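Local atomic coordinates of protein (tenascin) (PDB entry 1QR4), a protein that takes part in adhesion within the extracellular matrix and, through this two-domain fibronectin type III segment, probably binds heparin and contactin. Residues A[8-13]-A[85-90]; A[129-134]-A[158-163]. One frame throughout, in Å; residues are numbered along the deposited sequence.

Contact 1 of 2, residues A[8-13]-A[85-90]; sequences DNPKDL and KPTTIK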
loop_
_atom_site.group_PDB
_atom_site.type_symbol
_atom_site.label_atom_id
_atom_site.label_comp_id
_atom_site.label_asym_id
_atom_site.label_seq_id
_atom_site.Cartn_x
_atom_site.Cartn_y
_atom_site.Cartn_z
ATOM N N ASP A 8 -18.054 2.933 28.896
ATOM C CA ASP A 8 -17.168 3.950 28.257
ATOM C C ASP A 8 -16.527 3.306 27.031
ATOM O O ASP A 8 -15.990 2.203 27.128
ATOM C CB ASP A 8 -16.085 4.376 29.257
ATOM C CG ASP A 8 -15.266 5.556 28.775
ATOM O OD1 ASP A 8 -15.857 6.563 28.330
ATOM O OD2 ASP A 8 -14.026 5.485 28.859
ATOM N N ASN A 9 -16.599 3.961 25.875
ATOM C CA ASN A 9 -16.000 3.395 24.662
ATOM C C ASN A 9 -14.586 3.917 24.383
ATOM O O ASN A 9 -14.164 4.925 24.953
ATOM C CB ASN A 9 -16.898 3.649 23.447
ATOM C CG ASN A 9 -16.913 5.097 23.018
ATOM O OD1 ASN A 9 -16.601 6.000 23.794
ATOM N ND2 ASN A 9 -17.284 5.328 21.772
ATOM N N PRO A 10 -13.818 3.203 23.543
ATOM C CA PRO A 10 -12.456 3.609 23.198
ATOM C C PRO A 10 -12.548 4.895 22.407
ATOM O O PRO A 10 -13.273 4.957 21.424
ATOM C CB PRO A 10 -11.989 2.474 22.291
ATOM C CG PRO A 10 -12.735 1.299 22.809
ATOM C CD PRO A 10 -14.113 1.871 22.991
ATOM N N LYS A 11 -11.830 5.925 22.826
ATOM C CA LYS A 11 -11.884 7.186 22.099
ATOM C C LYS A 11 -10.757 7.350 21.084
ATOM O O LYS A 11 -9.799 6.582 21.061
ATOM C CB LYS A 11 -11.887 8.362 23.074
ATOM C CG LYS A 11 -12.967 8.265 24.137
ATOM C CD LYS A 11 -13.097 9.546 24.960
ATOM C CE LYS A 11 -14.005 10.569 24.280
ATOM N NZ LYS A 11 -15.394 10.053 24.104
ATOM N N ASP A 12 -10.908 8.361 20.238
ATOM C CA ASP A 12 -9.960 8.719 19.193
ATOM C C ASP A 12 -9.243 7.612 18.447
ATOM O O ASP A 12 -8.019 7.513 18.482
ATOM C CB ASP A 12 -8.970 9.764 19.704
ATOM C CG ASP A 12 -9.658 11.058 20.105
ATOM O OD1 ASP A 12 -10.020 11.846 19.202
ATOM O OD2 ASP A 12 -9.866 11.270 21.320
ATOM N N LEU A 13 -10.023 6.797 17.751
ATOM C CA LEU A 13 -9.490 5.715 16.947
ATOM C C LEU A 13 -9.035 6.296 15.610
ATOM O O LEU A 13 -9.840 6.823 14.840
ATOM C CB LEU A 13 -10.564 4.657 16.717
ATOM C CG LEU A 13 -10.192 3.432 15.862
ATOM C CD1 LEU A 13 -9.057 2.647 16.530
ATOM C CD2 LEU A 13 -11.417 2.524 15.668
ATOM N N LYS A 85 -19.884 0.824 23.484
ATOM C CA LYS A 85 -20.383 1.427 22.256
ATOM C C LYS A 85 -19.216 1.357 21.280
ATOM O O LYS A 85 -18.086 1.679 21.648
ATOM C CB LYS A 85 -20.736 2.881 22.507
ATOM C CG LYS A 85 -21.182 3.615 21.288
ATOM C CD LYS A 85 -20.873 5.088 21.425
ATOM C CE LYS A 85 -21.138 5.802 20.109
ATOM N NZ LYS A 85 -20.462 5.108 18.967
ATOM N N PRO A 86 -19.467 0.948 20.024
ATOM C CA PRO A 86 -18.413 0.838 19.007
ATOM C C PRO A 86 -17.829 2.162 18.571
ATOM O O PRO A 86 -18.559 3.141 18.392
ATOM C CB PRO A 86 -19.134 0.202 17.818
ATOM C CG PRO A 86 -20.322 -0.464 18.428
ATOM C CD PRO A 86 -20.759 0.518 19.471
ATOM N N THR A 87 -16.509 2.189 18.427
ATOM C CA THR A 87 -15.823 3.370 17.941
ATOM C C THR A 87 -15.457 2.978 16.505
ATOM O O THR A 87 -14.819 1.950 16.284
ATOM C CB THR A 87 -14.604 3.667 18.778
ATOM O OG1 THR A 87 -15.001 3.713 20.150
ATOM C CG2 THR A 87 -14.014 5.010 18.405
ATOM N N THR A 88 -15.901 3.763 15.530
ATOM C CA THR A 88 -15.661 3.413 14.144
ATOM C C THR A 88 -14.931 4.405 13.257
ATOM O O THR A 88 -15.045 5.623 13.426
ATOM C CB THR A 88 -16.987 3.043 13.465
ATOM O OG1 THR A 88 -17.538 1.881 14.102
ATOM C CG2 THR A 88 -16.787 2.751 11.986
ATOM N N ILE A 89 -14.147 3.854 12.332
ATOM C CA ILE A 89 -13.400 4.626 11.346
ATOM C C ILE A 89 -13.220 3.776 10.097
ATOM O O ILE A 89 -13.407 2.550 10.110
ATOM C CB ILE A 89 -11.963 5.024 11.786
ATOM C CG1 ILE A 89 -11.135 3.778 12.100
ATOM C CG2 ILE A 89 -11.985 6.016 12.912
ATOM C CD1 ILE A 89 -9.648 3.942 11.834
ATOM N N LYS A 90 -12.821 4.454 9.027
ATOM C CA LYS A 90 -12.556 3.821 7.756
ATOM C C LYS A 90 -11.107 4.079 7.381
ATOM O O LYS A 90 -10.538 5.139 7.652
ATOM C CB LYS A 90 -13.482 4.360 6.673
ATOM C CG LYS A 90 -14.920 3.922 6.828
ATOM C CD LYS A 90 -15.789 4.448 5.694
ATOM C CE LYS A 90 -17.219 3.961 5.842
ATOM N NZ LYS A 90 -17.796 4.352 7.160
HETATM O O HOH W 1 -19.817 2.754 25.996
#

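Contact 2 of 2, residues A[129-134]-A[158-163]; sequences YVPITG and VDYNVN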
loop_
_atom_site.group_PDB
_atom_site.type_symbol
_atom_site.label_atom_id
_atom_site.label_comp_id
_atom_site.label_asym_id
_atom_site.label_seq_id
_atom_site.Cartn_x
_atom_site.Cartn_y
_atom_site.Cartn_z
ATOM N N TYR A 129 13.118 7.129 -14.823
ATOM C CA TYR A 129 14.465 6.620 -15.044
ATOM C C TYR A 129 15.485 7.747 -15.043
ATOM O O TYR A 129 15.251 8.815 -15.615
ATOM C CB TYR A 129 14.561 5.780 -16.335
ATOM C CG TYR A 129 14.351 6.547 -17.617
ATOM C CD1 TYR A 129 15.362 7.361 -18.139
ATOM C CD2 TYR A 129 13.125 6.503 -18.284
ATOM C CE1 TYR A 129 15.155 8.115 -19.283
ATOM C CE2 TYR A 129 12.906 7.258 -19.435
ATOM C CZ TYR A 129 13.924 8.062 -19.923
ATOM O OH TYR A 129 13.715 8.835 -21.036
ATOM N N VAL A 130 16.609 7.507 -14.376
ATOM C CA VAL A 130 17.671 8.503 -14.293
ATOM C C VAL A 130 19.021 7.803 -14.083
ATOM O O VAL A 130 19.077 6.706 -13.507
ATOM C CB VAL A 130 17.389 9.501 -13.130
ATOM C CG1 VAL A 130 17.708 8.863 -11.773
ATOM C CG2 VAL A 130 18.138 10.819 -13.334
ATOM N N PRO A 131 20.114 8.381 -14.626
ATOM C CA PRO A 131 21.440 7.769 -14.459
ATOM C C PRO A 131 21.910 7.844 -13.016
ATOM O O PRO A 131 21.747 8.869 -12.349
ATOM C CB PRO A 131 22.329 8.606 -15.384
ATOM C CG PRO A 131 21.626 9.947 -15.408
ATOM C CD PRO A 131 20.185 9.530 -15.548
ATOM N N ILE A 132 22.488 6.740 -12.552
ATOM C CA ILE A 132 23.003 6.590 -11.189
ATOM C C ILE A 132 23.733 7.802 -10.624
ATOM O O ILE A 132 23.670 8.053 -9.419
ATOM C CB ILE A 132 23.948 5.379 -11.114
ATOM C CG1 ILE A 132 23.171 4.107 -11.419
ATOM C CG2 ILE A 132 24.617 5.287 -9.741
ATOM C CD1 ILE A 132 22.096 3.805 -10.423
ATOM N N THR A 133 24.444 8.527 -11.486
ATOM C CA THR A 133 25.201 9.708 -11.072
ATOM C C THR A 133 24.274 10.864 -10.694
ATOM O O THR A 133 24.730 11.913 -10.254
ATOM C CB THR A 133 26.184 10.162 -12.176
ATOM O OG1 THR A 133 25.499 10.978 -13.135
ATOM C CG2 THR A 133 26.762 8.951 -12.895
ATOM N N GLY A 134 22.974 10.669 -10.900
ATOM C CA GLY A 134 21.997 11.686 -10.551
ATOM C C GLY A 134 21.468 12.568 -11.669
ATOM O O GLY A 134 21.948 12.515 -12.810
ATOM N N VAL A 158 25.937 3.419 -19.488
ATOM C CA VAL A 158 25.609 4.172 -18.289
ATOM C C VAL A 158 24.518 3.415 -17.569
ATOM O O VAL A 158 23.634 2.840 -18.201
ATOM C CB VAL A 158 25.187 5.639 -18.594
ATOM C CG1 VAL A 158 24.340 5.697 -19.825
ATOM C CG2 VAL A 158 24.420 6.242 -17.418
ATOM N N ASP A 159 24.668 3.307 -16.252
ATOM C CA ASP A 159 23.695 2.617 -15.415
ATOM C C ASP A 159 22.534 3.546 -15.087
ATOM O O ASP A 159 22.734 4.677 -14.620
ATOM C CB ASP A 159 24.352 2.103 -14.137
ATOM C CG ASP A 159 25.037 0.758 -14.326
ATOM O OD1 ASP A 159 24.551 -0.070 -15.134
ATOM O OD2 ASP A 159 26.056 0.523 -13.644
ATOM N N TYR A 160 21.324 3.050 -15.334
ATOM C CA TYR A 160 20.101 3.809 -15.119
ATOM C C TYR A 160 19.237 3.289 -13.984
ATOM O O TYR A 160 18.888 2.107 -13.966
ATOM C CB TYR A 160 19.275 3.792 -16.408
ATOM C CG TYR A 160 19.691 4.818 -17.441
ATOM C CD1 TYR A 160 19.430 6.174 -17.237
ATOM C CD2 TYR A 160 20.297 4.437 -18.643
ATOM C CE1 TYR A 160 19.754 7.134 -18.205
ATOM C CE2 TYR A 160 20.625 5.389 -19.622
ATOM C CZ TYR A 160 20.344 6.739 -19.395
ATOM O OH TYR A 160 20.604 7.704 -20.350
ATOM N N ASN A 161 18.885 4.164 -13.042
ATOM C CA ASN A 161 18.001 3.786 -11.929
ATOM C C ASN A 161 16.579 3.867 -12.492
ATOM O O ASN A 161 16.165 4.925 -12.945
ATOM C CB ASN A 161 18.153 4.771 -10.776
ATOM C CG ASN A 161 18.782 4.139 -9.537
ATOM O OD1 ASN A 161 18.594 2.954 -9.253
ATOM N ND2 ASN A 161 19.508 4.950 -8.771
ATOM N N VAL A 162 15.856 2.751 -12.498
ATOM C CA VAL A 162 14.508 2.722 -13.056
ATOM C C VAL A 162 13.463 2.295 -12.067
ATOM O O VAL A 162 13.411 1.137 -11.679
ATOM C CB VAL A 162 14.404 1.771 -14.270
ATOM C CG1 VAL A 162 12.952 1.646 -14.742
ATOM C CG2 VAL A 162 15.281 2.277 -15.400
ATOM N N ASN A 163 12.565 3.229 -11.772
ATOM C CA ASN A 163 11.469 3.038 -10.834
ATOM C C ASN A 163 10.141 2.948 -11.564
ATOM O O ASN A 163 9.917 3.623 -12.569
ATOM C CB ASN A 163 11.413 4.219 -9.876
ATOM C CG ASN A 163 12.763 4.526 -9.243
ATOM O OD1 ASN A 163 13.403 5.527 -9.570
ATOM N ND2 ASN A 163 13.193 3.675 -8.318
#

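Contact 1 of 2, residues A[8-13]-A[85-90]
Thr87 and Leu13 meet where two sheets of a fibronectin type III sandwich come together, and they show how such an edge can close without a strand ladder. The segment 8-13 leads into the outer strand 11-16 of the three-stranded sheet. Residues 85-90 enter strand 87-92 at the edge of the four-stranded one, where the backbone of Thr87 pairs with Leu75.

Both branches of Thr87 take part. With OG1 beside the backbone N and CG2 anti to it (chi1 -53°), the hydroxyl gives its proton to Pro10 O, although the modelled length of this bond is too short to be relied on. CG2, also close to Pro10 O, lies 3.9 Å from Leu13 CB. The Leu13 side chain also crosses that of Ile89, two residues beyond Thr87, at about a right angle, with CD2 3.8 Å from Ile89 CG1 and 3.5 Å from Thr87 O.

Asn9 lies alongside Lys85, both side chains pointing the same way, and its ND2 packs 3.6 Å from Lys85 CD. The same amide nitrogen comes near Thr87 OG1, but at an angle too poor for a hydrogen bond. Lys85, part of the putative heparin-binding site, bends at its last torsion (chi4 -51°), and NZ donates to Pro86 O at 2.8 Å.

Contact 2 of 2, residues A[129-134]-A[158-163]
Val130 and Asn161 form the hydrogen-bonded pair of this antiparallel contact, each giving its N-H to the other's carbonyl. Val130 N lies 3.0 Å from Asn161 O, and Asn161 N returns the bond to Val130 O. Two residues on, Ile132 N reaches Asp159 O at 2.9 Å with a nearly straight N-H (170°). Pro131 falls opposite Tyr160 in a non-hydrogen-bonded pair, so its lack of an N-H removes no bond to strand 159-168. Its O accepts from Gly134 N, closing a type I turn.

Strands 124-131 and 159-168 are the central pair of the four-stranded sheet of a fibronectin type III domain, and Tyr160 makes the tyrosine corner common in such Greek-key folds: its OH accepts from Val155 N. The ring's CE1 lies 3.6 Å from Pro131 CD, and Val130 C sits at the ring edge, near its plane, while CD1 also approaches Tyr129 CD1. An alanine in place of Tyr160 would probably leave Val155 N without its acceptor and open a gap beside Pro131 and Tyr129. Where the turn begins, Ile132 CG1 runs beside Asp159 CB at 3.6 Å, and its CD1 abuts the carboxamide of Asn161.

Both contacts are partly buried pieces of fibronectin type III sandwiches, but of different domains. Their centres stand about 47 Å apart on opposite sides of the chain's centre, and contact 1 closes along the sequence before contact 2 opens. Contact 1 joins edge strands of two different sheets and relies on side chains, its one hydrogen bond between the segments, from a threonine hydroxyl, being modelled too short to trust in detail. Contact 2 joins neighbouring strands inside one sheet, where backbone bonds set the register and aromatic and aliphatic groups fill in around them. Of the two, only contact 1 holds members of the putative heparin site, Lys85 and Lys90; contact 2 lies away from it.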